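Local coordinates for protein similarities with probable monooxygenase (Photorhabdus luminescens, PDB 4HB9) that binds flavin-adenine dinucleotide and is probably a flavin-dependent monooxygenase of the aromatic-ring hydroxylase type, at residues Asp253-Asn258 with Cys268-Ser273; Ile117-Lys120 with Thr125-Trp128; Gln171-Ile176 with Asp318-Met323; Tyr135-Ile138 with Gly142-Ile145. All coordinates share one frame; numbering follows the deposited sequence. Where two conformers were deposited one is given.

Interaction 1. Residues Asp253-Asn258 with Cys268-Ser273; sequences DSLPDN and CDLVQS
Leu270, on helix 264-274, sends its two methyls to two different residues of the loop that follows strand 240-251. Its CD2 meets CD2 of Leu255 at 3.6 Å, the two leucine side chains crossing at a slant, while CD1 reaches the CD corner of the Pro256 ring at 3.7 Å. With CG of Leu270 anti to the backbone N (chi1 -171°), the fork is carried out from the helix with one methyl on each neighbour. This is the tight part, and strand 179-191 of the large mixed sheet lies under it, Ser184 touching Leu255 and Ile186 touching Leu270. The outer part is looser: Asp257, Asn258 and Asp269 are exposed, and the ring of Pro256, only partly covered, leans also on Phe262. One turn on, Ser273 OG donates to Leu270 O at 2.6 Å, a bond within the helix. The loop's polar tie to this helix, Ser254 O to Arg274 NH1, lies just beyond; between 253-258 and 268-273 the contact is wholly apolar and rests on the fit of methyls and ring.

Interaction 2. Residues Ile117-Lys120 with Thr125-Trp128; sequences ILNK and TIQW
Asn119 in the last turn of helix 111-119 faces Ile126 of the short strand 126-127, their CA atoms 8.4 Å apart. Lys120 leaves the helical conformation, and the chain comes round to the strand within a few residues. From the helix end the Asn119 amide reaches between two partners: OD1 lies 4.0 Å from the CD1 methyl of Ile126, whose side chain it crosses at about a right angle, and ND2 lies 4.0 Å from CH2 of Trp128. That second approach is at the edge of the indole and in its plane, with the amide turned 79° from the ring. Strand 126-127 is an outermost strand of the five-stranded parallel sheet of the Rossmann-like FAD-binding fold; Thr125 and Gln127 hydrogen-bond through the backbone to Ile29 of strand 26-30, and Gln127 also to Glu31 just after it. Glu31, which binds FAD, also touches the side chains of Ile126 and Trp128. The Ile126 CG2 methyl sits over the centre of the indole face, 3.5 Å above its plane, a CH-pi arrangement. At a chi1 of -60°, Ile126 leads CG1 toward the helix and leaves CG2 for the ring. Asn119 rests on Thr14 of helix 11-22.

Interaction 3. Residues Gln171-Ile176 with Asp318-Met323; sequences QYLPFI and DAIHNM. With FAD (flavin-adenine dinucleotide), chain B; EDO (1,2-ethanediol), chain C; EDO (1,2-ethanediol), chain J.
Asp318 grips the cofactor at two points: its backbone N donates to the FAD phosphate oxygen O2P at 2.8 Å, and its OD2 accepts a hydrogen bond from the FAD ribityl hydroxyl O3' at 2.9 Å. The other carboxylate oxygen is met by the Asn322 amide, ND2 to OD1 3.2 Å, the donor standing 41° out of the carboxylate plane while OD1 lies almost in the amide plane; this probably restrains rotation of the carboxylate. Away from the flavin, the same short helix 318-321 packs against the turn after helix 167-172. Here CD1 of Ile320 is the meeting point, 3.8 Å from CD1 of Ile176, whose side chain it crosses at about a right angle, and 4.2 Å from CD1 of Leu173. A chi1 of -169° swings the CG1 branch of Ile320 opposite its own N and toward this pair. Helix 318-321 follows strand 313-315, an outermost strand of the parallel Rossmann-like sheet, and Leu315 of that strand touches both Leu173 and Ile320. The turn is a type I beta turn from Leu173 to Ile176, closed by Ile176 N to Leu173 O at 3.3 Å. On this turn, Phe175 N donates to O1 of an ethanediol (chain C), probably from the crystallisation liquor, at 2.9 Å; a second ethanediol (chain J) places its C2 over one face of the Tyr172 ring.

Interaction 4. Residues Tyr135-Ile138 with Gly142-Ile145; sequences YEHI and GIKI
His137 and Ile143 lie side by side and point the same way on one face of a beta hairpin, strands 132-137 and 143-147, part of a three-stranded antiparallel sheet; imidazole ND1 is 4.0 Å from CG1 of Ile143. The other branch of Ile143, CG2, meets CB of Tyr135 at 3.8 Å. From there the Tyr135 ring leads away, its CG set between backbone N and carbonyl carbon (chi1 66°), and it packs with Ile143 on Leu158 and Val313 of the parallel sheet. Glu136 and Lys144 point to the reverse face as a hydrogen-bonded pair, linked by Glu136 N to Lys144 O and Lys144 N to Glu136 O. The Lys144 chain runs out extended, leaving NZ 5.3 Å from Glu136 OE1, beyond contact, while OE2 is salt-bridged to Arg134. Beside Lys144, CG1 of Ile138 comes to 4.0 Å from its CB. Near the hairpin's turn Ile138 N donates to Gly142 O at 2.8 Å, nearly straight at 172° but tilted 34° from the carbonyl plane.

How the interactions relate
Interactions 2, 4, 1 and 3 close in that order along the chain. Interactions 2, 3 and 4 lie around the FAD-binding part. Interaction 2 includes strand 126-127 and interaction 3 the helix that follows strand 313-315; these strands are the two outermost of the parallel sheet, and the contact centres lie about 24 Å apart. Interaction 4 is a hairpin whose first strand follows strand 126-127. It touches interaction 3, where Gln171 NE2 probably hydrogen-bonds Tyr135 O at 2.8 Å. Interaction 1 stands apart beside the mixed sheet, about 30 Å from interaction 3 and about 47 Å from interaction 4 between centres. Between the segments of interaction 3 the chain lays down interaction 1 and five mixed-sheet strands, then returns to FAD at Asp318.

Interaction 1. Residues Asp253-Asn258 with Cys268-Ser273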
loop_
_atom_site.group_PDB
_atom_site.type_symbol
_atom_site.label_atom_id
_atom_site.label_comp_id
_atom_site.label_asym_id
_atom_site.label_seq_id
_atom_site.Cartn_x
_atom_site.Cartn_y
_atom_site.Cartn_z
ATOM N N ASP A 253 -3.723 -22.814 6.604
ATOM C CA ASP A 253 -4.304 -24.137 6.875
ATOM C C ASP A 253 -5.193 -24.210 8.145
ATOM O O ASP A 253 -5.913 -25.189 8.332
ATOM C CB ASP A 253 -3.191 -25.177 7.077
ATOM C CG ASP A 253 -2.310 -25.363 5.862
ATOM O OD1 ASP A 253 -2.768 -25.085 4.720
ATOM O OD2 ASP A 253 -1.144 -25.819 6.076
ATOM N N SER A 254 -5.084 -23.235 9.052
ATOM C CA SER A 254 -5.903 -23.213 10.265
ATOM C C SER A 254 -7.257 -22.539 10.088
ATOM O O SER A 254 -8.071 -22.491 11.030
ATOM C CB SER A 254 -5.153 -22.530 11.426
ATOM O OG SER A 254 -5.164 -21.110 11.297
ATOM N N LEU A 255 -7.486 -22.002 8.894
ATOM C CA LEU A 255 -8.719 -21.307 8.555
ATOM C C LEU A 255 -9.440 -22.092 7.483
ATOM O O LEU A 255 -8.797 -22.825 6.729
ATOM C CB LEU A 255 -8.394 -19.898 8.041
ATOM C CG LEU A 255 -7.738 -18.997 9.077
ATOM C CD1 LEU A 255 -7.047 -17.810 8.434
ATOM C CD2 LEU A 255 -8.760 -18.524 10.087
ATOM N N PRO A 256 -10.768 -21.914 7.371
ATOM C CA PRO A 256 -11.524 -22.449 6.240
ATOM C C PRO A 256 -10.897 -22.164 4.888
ATOM O O PRO A 256 -10.382 -21.061 4.657
ATOM C CB PRO A 256 -12.864 -21.704 6.336
ATOM C CG PRO A 256 -13.005 -21.412 7.790
ATOM C CD PRO A 256 -11.613 -21.054 8.223
ATOM N N ASP A 257 -10.968 -23.165 4.004
ATOM C CA ASP A 257 -10.503 -23.077 2.623
ATOM C C ASP A 257 -11.046 -21.855 1.916
ATOM O O ASP A 257 -10.333 -21.214 1.165
ATOM C CB ASP A 257 -10.953 -24.308 1.816
ATOM C CG ASP A 257 -10.239 -25.560 2.222
ATOM O OD1 ASP A 257 -9.160 -25.451 2.844
ATOM O OD2 ASP A 257 -10.757 -26.661 1.921
ATOM N N ASN A 258 -12.312 -21.545 2.160
ATOM C CA ASN A 258 -12.977 -20.446 1.464
ATOM C C ASN A 258 -13.223 -19.237 2.358
ATOM O O ASN A 258 -14.202 -18.508 2.199
ATOM C CB ASN A 258 -14.287 -20.950 0.861
ATOM C CG ASN A 258 -15.315 -21.300 1.903
ATOM O OD1 ASN A 258 -14.982 -21.754 3.004
ATOM N ND2 ASN A 258 -16.584 -21.092 1.564
ATOM N N CYS A 268 -16.166 -12.121 11.696
ATOM C CA CYS A 268 -16.183 -11.650 13.076
ATOM C C CYS A 268 -16.319 -12.824 14.056
ATOM O O CYS A 268 -15.547 -12.949 14.997
ATOM C CB CYS A 268 -17.340 -10.660 13.256
ATOM S SG CYS A 268 -17.178 -9.536 14.656
ATOM N N ASP A 269 -17.315 -13.670 13.823
ATOM C CA ASP A 269 -17.521 -14.881 14.604
ATOM C C ASP A 269 -16.279 -15.745 14.637
ATOM O O ASP A 269 -15.894 -16.263 15.666
ATOM C CB ASP A 269 -18.679 -15.698 14.009
ATOM C CG ASP A 269 -20.042 -15.127 14.364
ATOM O OD1 ASP A 269 -20.094 -14.292 15.303
ATOM O OD2 ASP A 269 -21.047 -15.508 13.697
ATOM N N LEU A 270 -15.646 -15.906 13.498
ATOM C CA LEU A 270 -14.465 -16.743 13.457
ATOM C C LEU A 270 -13.327 -16.213 14.334
ATOM O O LEU A 270 -12.693 -16.980 15.049
ATOM C CB LEU A 270 -14.009 -16.926 12.040
ATOM C CG LEU A 270 -12.901 -17.974 12.002
ATOM C CD1 LEU A 270 -13.155 -18.952 10.868
ATOM C CD2 LEU A 270 -11.576 -17.277 11.907
ATOM N N VAL A 271 -13.062 -14.908 14.287
ATOM C CA VAL A 271 -11.970 -14.358 15.074
ATOM C C VAL A 271 -12.308 -14.485 16.564
ATOM O O VAL A 271 -11.435 -14.879 17.395
ATOM C CB VAL A 271 -11.677 -12.907 14.676
ATOM C CG1 VAL A 271 -10.676 -12.266 15.625
ATOM C CG2 VAL A 271 -11.164 -12.857 13.248
ATOM N N GLN A 272 -13.556 -14.199 16.931
ATOM C CA GLN A 272 -13.953 -14.392 18.324
ATOM C C GLN A 272 -13.778 -15.850 18.759
ATOM O O GLN A 272 -13.351 -16.104 19.881
ATOM C CB GLN A 272 -15.399 -13.954 18.585
ATOM C CG GLN A 272 -15.600 -12.460 18.482
ATOM C CD GLN A 272 -17.050 -12.057 18.726
ATOM O OE1 GLN A 272 -17.566 -12.194 19.822
ATOM N NE2 GLN A 272 -17.697 -11.559 17.699
ATOM N N SER A 273 -14.120 -16.796 17.891
ATOM C CA SER A 273 -13.887 -18.226 18.202
ATOM C C SER A 273 -12.418 -18.537 18.439
ATOM O O SER A 273 -12.091 -19.361 19.307
ATOM C CB SER A 273 -14.448 -19.160 17.133
ATOM O OG SER A 273 -13.596 -19.227 15.983
#

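Interaction 2. Residues Ile117-Lys120 with Thr125-Trp128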
loop_
_atom_site.group_PDB
_atom_site.type_symbol
_atom_site.label_atom_id
_atom_site.label_comp_id
_atom_site.label_asym_id
_atom_site.label_seq_id
_atom_site.Cartn_x
_atom_site.Cartn_y
_atom_site.Cartn_z
ATOM N N ILE A 117 -4.919 14.456 -2.211
ATOM C CA ILE A 117 -3.742 15.299 -2.201
ATOM C C ILE A 117 -2.776 14.982 -3.342
ATOM O O ILE A 117 -2.262 15.885 -3.997
ATOM C CB ILE A 117 -3.037 15.215 -0.842
ATOM C CG1 ILE A 117 -3.929 15.890 0.204
ATOM C CG2 ILE A 117 -1.660 15.842 -0.888
ATOM C CD1 ILE A 117 -3.522 15.554 1.621
ATOM N N LEU A 118 -2.539 13.697 -3.563
ATOM C CA LEU A 118 -1.742 13.257 -4.706
ATOM C C LEU A 118 -2.378 13.632 -6.054
ATOM O O LEU A 118 -1.651 13.998 -6.992
ATOM C CB LEU A 118 -1.482 11.764 -4.642
ATOM C CG LEU A 118 -0.355 11.431 -3.652
ATOM C CD1 LEU A 118 -0.400 9.952 -3.342
ATOM C CD2 LEU A 118 1.016 11.825 -4.207
ATOM N N ASN A 119 -3.703 13.567 -6.157
ATOM C CA ASN A 119 -4.368 13.900 -7.425
ATOM C C ASN A 119 -4.395 15.392 -7.738
ATOM O O ASN A 119 -4.475 15.780 -8.909
ATOM C CB ASN A 119 -5.791 13.348 -7.471
ATOM C CG ASN A 119 -5.831 11.839 -7.599
ATOM O OD1 ASN A 119 -4.819 11.193 -7.809
ATOM N ND2 ASN A 119 -7.019 11.270 -7.454
ATOM N N LYS A 120 -4.288 16.237 -6.706
ATOM C CA LYS A 120 -4.386 17.668 -6.886
ATOM C C LYS A 120 -3.228 18.139 -7.780
ATOM O O LYS A 120 -2.084 17.820 -7.521
ATOM C CB LYS A 120 -4.317 18.373 -5.528
ATOM C CG LYS A 120 -4.276 19.881 -5.589
ATOM C CD LYS A 120 -5.670 20.482 -5.729
ATOM C CE LYS A 120 -5.643 22.000 -5.554
ATOM N NZ LYS A 120 -4.919 22.400 -4.306
ATOM N N THR A 125 -3.111 15.738 -16.299
ATOM C CA THR A 125 -2.062 14.726 -16.497
ATOM C C THR A 125 -2.663 13.318 -16.527
ATOM O O THR A 125 -2.179 12.439 -17.258
ATOM C CB THR A 125 -1.032 14.777 -15.352
ATOM O OG1 THR A 125 -0.391 16.048 -15.355
ATOM C CG2 THR A 125 0.043 13.686 -15.467
ATOM N N ILE A 126 -3.675 13.090 -15.686
ATOM C CA ILE A 126 -4.286 11.770 -15.556
ATOM C C ILE A 126 -5.347 11.606 -16.608
ATOM O O ILE A 126 -6.262 12.419 -16.700
ATOM C CB ILE A 126 -4.930 11.548 -14.189
ATOM C CG1 ILE A 126 -3.878 11.684 -13.100
ATOM C CG2 ILE A 126 -5.567 10.168 -14.132
ATOM C CD1 ILE A 126 -4.466 11.825 -11.721
ATOM N N GLN A 127 -5.201 10.555 -17.405
ATOM C CA GLN A 127 -6.190 10.163 -18.399
ATOM C C GLN A 127 -6.992 9.023 -17.797
ATOM O O GLN A 127 -6.501 7.889 -17.661
ATOM C CB GLN A 127 -5.487 9.694 -19.671
ATOM C CG GLN A 127 -4.293 10.548 -20.071
ATOM C CD GLN A 127 -4.626 12.016 -20.235
ATOM O OE1 GLN A 127 -3.862 12.917 -19.790
ATOM N NE2 GLN A 127 -5.743 12.286 -20.903
ATOM N N TRP A 128 -8.234 9.332 -17.443
ATOM C CA TRP A 128 -9.107 8.401 -16.757
ATOM C C TRP A 128 -9.722 7.442 -17.754
ATOM O O TRP A 128 -9.729 7.720 -18.948
ATOM C CB TRP A 128 -10.209 9.170 -16.017
ATOM C CG TRP A 128 -9.680 10.184 -15.038
ATOM C CD1 TRP A 128 -9.543 11.520 -15.242
ATOM C CD2 TRP A 128 -9.203 9.925 -13.713
ATOM N NE1 TRP A 128 -9.013 12.118 -14.123
ATOM C CE2 TRP A 128 -8.810 11.161 -13.162
ATOM C CE3 TRP A 128 -9.059 8.766 -12.944
ATOM C CZ2 TRP A 128 -8.274 11.277 -11.865
ATOM C CZ3 TRP A 128 -8.542 8.888 -11.623
ATOM C CH2 TRP A 128 -8.157 10.135 -11.116
#

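Interaction 3. Residues Gln171-Ile176 with Asp318-Met323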
loop_
_atom_site.group_PDB
_atom_site.type_symbol
_atom_site.label_atom_id
_atom_site.label_comp_id
_atom_site.label_asym_id
_atom_site.label_seq_id
_atom_site.Cartn_x
_atom_site.Cartn_y
_atom_site.Cartn_z
ATOM N N GLN A 171 3.650 -8.736 -18.687
ATOM C CA GLN A 171 4.160 -8.733 -20.052
ATOM C C GLN A 171 5.660 -8.600 -20.084
ATOM O O GLN A 171 6.314 -9.339 -20.807
ATOM C CB GLN A 171 3.543 -7.641 -20.895
ATOM C CG GLN A 171 4.069 -7.691 -22.311
ATOM C CD GLN A 171 3.465 -6.687 -23.258
ATOM O OE1 GLN A 171 2.322 -6.223 -23.095
ATOM N NE2 GLN A 171 4.226 -6.372 -24.294
ATOM N N TYR A 172 6.210 -7.682 -19.283
ATOM C CA TYR A 172 7.615 -7.368 -19.321
ATOM C C TYR A 172 8.483 -8.424 -18.635
ATOM O O TYR A 172 9.533 -8.787 -19.172
ATOM C CB TYR A 172 7.865 -5.984 -18.698
ATOM C CG TYR A 172 9.290 -5.480 -18.786
ATOM C CD1 TYR A 172 10.021 -5.574 -19.969
ATOM C CD2 TYR A 172 9.906 -4.893 -17.690
ATOM C CE1 TYR A 172 11.320 -5.093 -20.052
ATOM C CE2 TYR A 172 11.201 -4.411 -17.760
ATOM C CZ TYR A 172 11.909 -4.521 -18.942
ATOM O OH TYR A 172 13.187 -4.025 -19.003
ATOM N N LEU A 173 8.050 -8.914 -17.476
ATOM C CA LEU A 173 8.828 -9.846 -16.671
ATOM C C LEU A 173 7.926 -11.034 -16.314
ATOM O O LEU A 173 7.605 -11.238 -15.152
ATOM C CB LEU A 173 9.345 -9.161 -15.402
ATOM C CG LEU A 173 10.254 -7.948 -15.602
ATOM C CD1 LEU A 173 10.667 -7.337 -14.268
ATOM C CD2 LEU A 173 11.503 -8.329 -16.377
ATOM N N PRO A 174 7.499 -11.802 -17.329
ATOM C CA PRO A 174 6.510 -12.861 -17.144
ATOM C C PRO A 174 6.921 -13.969 -16.190
ATOM O O PRO A 174 6.050 -14.667 -15.685
ATOM C CB PRO A 174 6.341 -13.447 -18.555
ATOM C CG PRO A 174 7.575 -13.086 -19.273
ATOM C CD PRO A 174 7.994 -11.766 -18.716
ATOM N N PHE A 175 8.217 -14.130 -15.944
ATOM C CA PHE A 175 8.676 -15.249 -15.123
ATOM C C PHE A 175 8.692 -14.966 -13.617
ATOM O O PHE A 175 8.883 -15.887 -12.827
ATOM C CB PHE A 175 10.032 -15.748 -15.626
ATOM C CG PHE A 175 9.967 -16.305 -17.023
ATOM C CD1 PHE A 175 9.188 -17.429 -17.297
ATOM C CD2 PHE A 175 10.656 -15.701 -18.070
ATOM C CE1 PHE A 175 9.111 -17.944 -18.580
ATOM C CE2 PHE A 175 10.581 -16.211 -19.357
ATOM C CZ PHE A 175 9.810 -17.333 -19.610
ATOM N N ILE A 176 8.471 -13.714 -13.212
ATOM C CA ILE A 176 8.290 -13.402 -11.793
ATOM C C ILE A 176 6.962 -13.983 -11.307
ATOM O O ILE A 176 5.883 -13.592 -11.783
ATOM C CB ILE A 176 8.313 -11.891 -11.525
ATOM C CG1 ILE A 176 9.725 -11.359 -11.738
ATOM C CG2 ILE A 176 7.842 -11.591 -10.092
ATOM C CD1 ILE A 176 9.816 -9.847 -11.778
ATOM N N ASP A 318 3.833 -1.684 -6.032
ATOM C CA ASP A 318 3.349 -3.061 -5.873
ATOM C C ASP A 318 3.517 -3.920 -7.129
ATOM O O ASP A 318 3.701 -5.135 -7.012
ATOM C CB ASP A 318 1.893 -3.087 -5.407
ATOM C CG ASP A 318 1.732 -2.714 -3.910
ATOM O OD1 ASP A 318 2.748 -2.534 -3.210
ATOM O OD2 ASP A 318 0.575 -2.606 -3.437
ATOM N N ALA A 319 3.497 -3.298 -8.306
ATOM C CA ALA A 319 3.794 -3.985 -9.564
ATOM C C ALA A 319 5.046 -4.844 -9.491
ATOM O O ALA A 319 5.121 -5.889 -10.147
ATOM C CB ALA A 319 3.905 -2.993 -10.717
ATOM N N ILE A 320 6.021 -4.414 -8.700
ATOM C CA ILE A 320 7.276 -5.128 -8.580
ATOM C C ILE A 320 7.657 -5.488 -7.128
ATOM O O ILE A 320 8.543 -6.320 -6.934
ATOM C CB ILE A 320 8.391 -4.333 -9.329
ATOM C CG1 ILE A 320 9.670 -5.156 -9.469
ATOM C CG2 ILE A 320 8.679 -3.013 -8.651
ATOM C CD1 ILE A 320 9.518 -6.416 -10.294
ATOM N N HIS A 321 6.959 -4.920 -6.133
ATOM C CA HIS A 321 7.260 -5.085 -4.693
ATOM C C HIS A 321 6.365 -5.981 -3.870
ATOM O O HIS A 321 6.811 -6.516 -2.854
ATOM C CB HIS A 321 7.084 -3.745 -3.961
ATOM C CG HIS A 321 8.162 -2.786 -4.233
ATOM N ND1 HIS A 321 9.480 -3.107 -4.044
ATOM C CD2 HIS A 321 8.137 -1.528 -4.718
ATOM C CE1 HIS A 321 10.227 -2.072 -4.382
ATOM N NE2 HIS A 321 9.433 -1.115 -4.814
ATOM N N ASN A 322 5.087 -6.042 -4.208
ATOM C CA ASN A 322 4.104 -6.649 -3.298
ATOM C C ASN A 322 3.072 -7.397 -4.063
ATOM O O ASN A 322 2.252 -6.785 -4.733
ATOM C CB ASN A 322 3.373 -5.584 -2.466
ATOM C CG ASN A 322 4.003 -5.350 -1.115
ATOM O OD1 ASN A 322 4.358 -6.294 -0.418
ATOM N ND2 ASN A 322 4.143 -4.081 -0.731
HETATM N N MSE A 323 3.105 -8.718 -3.941
HETATM C CA MSE A 323 2.112 -9.595 -4.570
HETATM C C MSE A 323 0.801 -9.588 -3.810
HETATM O O MSE A 323 -0.230 -9.974 -4.368
HETATM C CB MSE A 323 2.665 -11.025 -4.689
HETATM C CG MSE A 323 3.821 -11.098 -5.689
HETATM SE SE MSE A 323 3.346 -10.496 -7.523
HETATM C CE MSE A 323 1.449 -11.024 -7.615
HETATM P PA FAD B . -1.866 1.305 -6.138
HETATM O O1A FAD B . -1.804 2.459 -5.173
HETATM O O2A FAD B . -2.680 0.070 -5.952
HETATM O O5B FAD B . -2.187 1.899 -7.590
HETATM C C5B FAD B . -2.334 1.074 -8.730
HETATM C C4B FAD B . -3.157 1.893 -9.706
HETATM O O4B FAD B . -3.104 1.260 -10.997
HETATM C C3B FAD B . -4.639 2.020 -9.304
HETATM O O3B FAD B . -5.107 3.363 -9.437
HETATM C C2B FAD B . -5.316 1.082 -10.283
HETATM O O2B FAD B . -6.660 1.398 -10.597
HETATM C C1B FAD B . -4.415 1.240 -11.517
HETATM N N9A FAD B . -4.464 0.150 -12.493
HETATM C C8A FAD B . -4.403 -1.186 -12.249
HETATM N N7A FAD B . -4.402 -1.896 -13.414
HETATM C C5A FAD B . -4.472 -0.984 -14.408
HETATM C C6A FAD B . -4.523 -1.073 -15.881
HETATM N N6A FAD B . -4.518 -2.310 -16.429
HETATM N N1A FAD B . -4.608 0.071 -16.590
HETATM C C2A FAD B . -4.598 1.280 -15.982
HETATM N N3A FAD B . -4.551 1.445 -14.646
HETATM C C4A FAD B . -4.486 0.350 -13.818
HETATM N N1 FAD B . 1.294 0.898 2.942
HETATM C C2 FAD B . 2.079 1.596 3.793
HETATM O O2 FAD B . 3.249 1.986 3.449
HETATM N N3 FAD B . 1.633 1.902 5.026
HETATM C C4 FAD B . 0.455 1.518 5.526
HETATM O O4 FAD B . 0.122 1.842 6.697
HETATM C C4X FAD B . -0.435 0.721 4.677
HETATM N N5 FAD B . -1.662 0.298 5.098
HETATM C C5X FAD B . -2.436 -0.442 4.272
HETATM C C6 FAD B . -3.679 -0.902 4.694
HETATM C C7 FAD B . -4.499 -1.661 3.856
HETATM C C7M FAD B . -5.855 -2.161 4.317
HETATM C C8 FAD B . -4.038 -1.995 2.498
HETATM C C8M FAD B . -4.909 -2.805 1.562
HETATM C C9 FAD B . -2.796 -1.538 2.069
HETATM C C9A FAD B . -1.969 -0.774 2.892
HETATM N N10 FAD B . -0.707 -0.317 2.451
HETATM C C10 FAD B . 0.086 0.425 3.319
HETATM C "C1'" FAD B . -0.165 -0.651 1.118
HETATM C "C2'" FAD B . -0.417 0.436 0.076
HETATM O "O2'" FAD B . -1.780 0.829 0.066
HETATM C "C3'" FAD B . -0.035 -0.100 -1.302
HETATM O "O3'" FAD B . 1.199 -0.809 -1.189
HETATM C "C4'" FAD B . 0.139 1.043 -2.291
HETATM O "O4'" FAD B . -1.150 1.446 -2.715
HETATM C "C5'" FAD B . 0.947 0.639 -3.507
HETATM O "O5'" FAD B . 1.035 1.774 -4.343
HETATM P P FAD B . 1.007 1.531 -5.934
HETATM O O1P FAD B . 1.015 2.923 -6.519
HETATM O O2P FAD B . 2.081 0.539 -6.293
HETATM O O3P FAD B . -0.360 0.777 -6.308
HETATM C C1 EDO C . 11.906 -12.134 -15.990
HETATM O O1 EDO C . 10.689 -12.669 -16.519
HETATM C C2 EDO C . 12.203 -12.720 -14.609
HETATM O O2 EDO C . 13.068 -11.850 -13.855
HETATM C C1 EDO J . 14.371 -7.818 -19.856
HETATM O O1 EDO J . 14.270 -6.709 -20.749
HETATM C C2 EDO J . 12.985 -8.234 -19.389
HETATM O O2 EDO J . 12.153 -8.619 -20.489
#

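Interaction 4. Residues Tyr135-Ile138 with Gly142-Ile145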
loop_
_atom_site.group_PDB
_atom_site.type_symbol
_atom_site.label_atom_id
_atom_site.label_comp_id
_atom_site.label_asym_id
_atom_site.label_seq_id
_atom_site.Cartn_x
_atom_site.Cartn_y
_atom_site.Cartn_z
ATOM N N TYR A 135 1.665 -3.470 -24.466
ATOM C CA TYR A 135 2.489 -2.554 -25.204
ATOM C C TYR A 135 3.257 -3.257 -26.312
ATOM O O TYR A 135 3.433 -4.494 -26.279
ATOM C CB TYR A 135 3.480 -1.861 -24.276
ATOM C CG TYR A 135 4.507 -2.782 -23.673
ATOM C CD1 TYR A 135 5.679 -3.109 -24.366
ATOM C CD2 TYR A 135 4.324 -3.314 -22.406
ATOM C CE1 TYR A 135 6.635 -3.944 -23.810
ATOM C CE2 TYR A 135 5.270 -4.145 -21.832
ATOM C CZ TYR A 135 6.418 -4.466 -22.538
ATOM O OH TYR A 135 7.361 -5.276 -21.968
ATOM N N GLU A 136 3.716 -2.446 -27.268
ATOM C CA GLU A 136 4.588 -2.881 -28.356
ATOM C C GLU A 136 5.721 -1.899 -28.553
ATOM O O GLU A 136 5.494 -0.694 -28.617
ATOM C CB GLU A 136 3.832 -2.909 -29.688
ATOM C CG GLU A 136 2.857 -4.045 -29.878
ATOM C CD GLU A 136 2.232 -4.058 -31.268
ATOM O OE1 GLU A 136 2.359 -3.048 -32.001
ATOM O OE2 GLU A 136 1.593 -5.084 -31.609
ATOM N N HIS A 137 6.931 -2.405 -28.720
ATOM C CA HIS A 137 8.040 -1.548 -29.115
ATOM C C HIS A 137 7.859 -1.109 -30.566
ATOM O O HIS A 137 7.471 -1.916 -31.405
ATOM C CB HIS A 137 9.364 -2.270 -28.920
ATOM C CG HIS A 137 9.814 -2.286 -27.495
ATOM N ND1 HIS A 137 10.227 -1.147 -26.841
ATOM C CD2 HIS A 137 9.897 -3.292 -26.593
ATOM C CE1 HIS A 137 10.558 -1.451 -25.597
ATOM N NE2 HIS A 137 10.365 -2.746 -25.421
ATOM N N ILE A 138 8.087 0.178 -30.828
ATOM C CA ILE A 138 8.034 0.735 -32.181
ATOM C C ILE A 138 9.460 0.754 -32.719
ATOM O O ILE A 138 10.403 1.071 -31.982
ATOM C CB ILE A 138 7.451 2.167 -32.224
ATOM C CG1 ILE A 138 6.114 2.244 -31.489
ATOM C CG2 ILE A 138 7.241 2.623 -33.667
ATOM C CD1 ILE A 138 5.670 3.665 -31.194
ATOM N N GLY A 142 10.617 4.016 -29.192
ATOM C CA GLY A 142 9.293 4.411 -28.694
ATOM C C GLY A 142 8.421 3.213 -28.387
ATOM O O GLY A 142 8.698 2.100 -28.835
ATOM N N ILE A 143 7.368 3.448 -27.608
ATOM C CA ILE A 143 6.497 2.381 -27.140
ATOM C C ILE A 143 5.065 2.733 -27.438
ATOM O O ILE A 143 4.613 3.840 -27.133
ATOM C CB ILE A 143 6.638 2.191 -25.631
ATOM C CG1 ILE A 143 8.093 1.889 -25.274
ATOM C CG2 ILE A 143 5.727 1.078 -25.136
ATOM C CD1 ILE A 143 8.410 2.157 -23.829
ATOM N N LYS A 144 4.352 1.786 -28.028
ATOM C CA LYS A 144 2.951 1.949 -28.345
ATOM C C LYS A 144 2.176 1.250 -27.231
ATOM O O LYS A 144 2.401 0.077 -26.980
ATOM C CB LYS A 144 2.623 1.326 -29.719
ATOM C CG LYS A 144 1.193 1.563 -30.161
ATOM C CD LYS A 144 0.970 1.123 -31.597
ATOM C CE LYS A 144 -0.389 1.585 -32.098
ATOM N NZ LYS A 144 -0.769 0.996 -33.422
ATOM N N ILE A 145 1.277 1.986 -26.578
ATOM C CA ILE A 145 0.442 1.436 -25.514
ATOM C C ILE A 145 -0.961 1.211 -26.038
ATOM O O ILE A 145 -1.537 2.115 -26.624
ATOM C CB ILE A 145 0.320 2.413 -24.313
ATOM C CG1 ILE A 145 1.693 2.947 -23.889
ATOM C CG2 ILE A 145 -0.363 1.705 -23.142
ATOM C CD1 ILE A 145 1.604 4.210 -23.034
#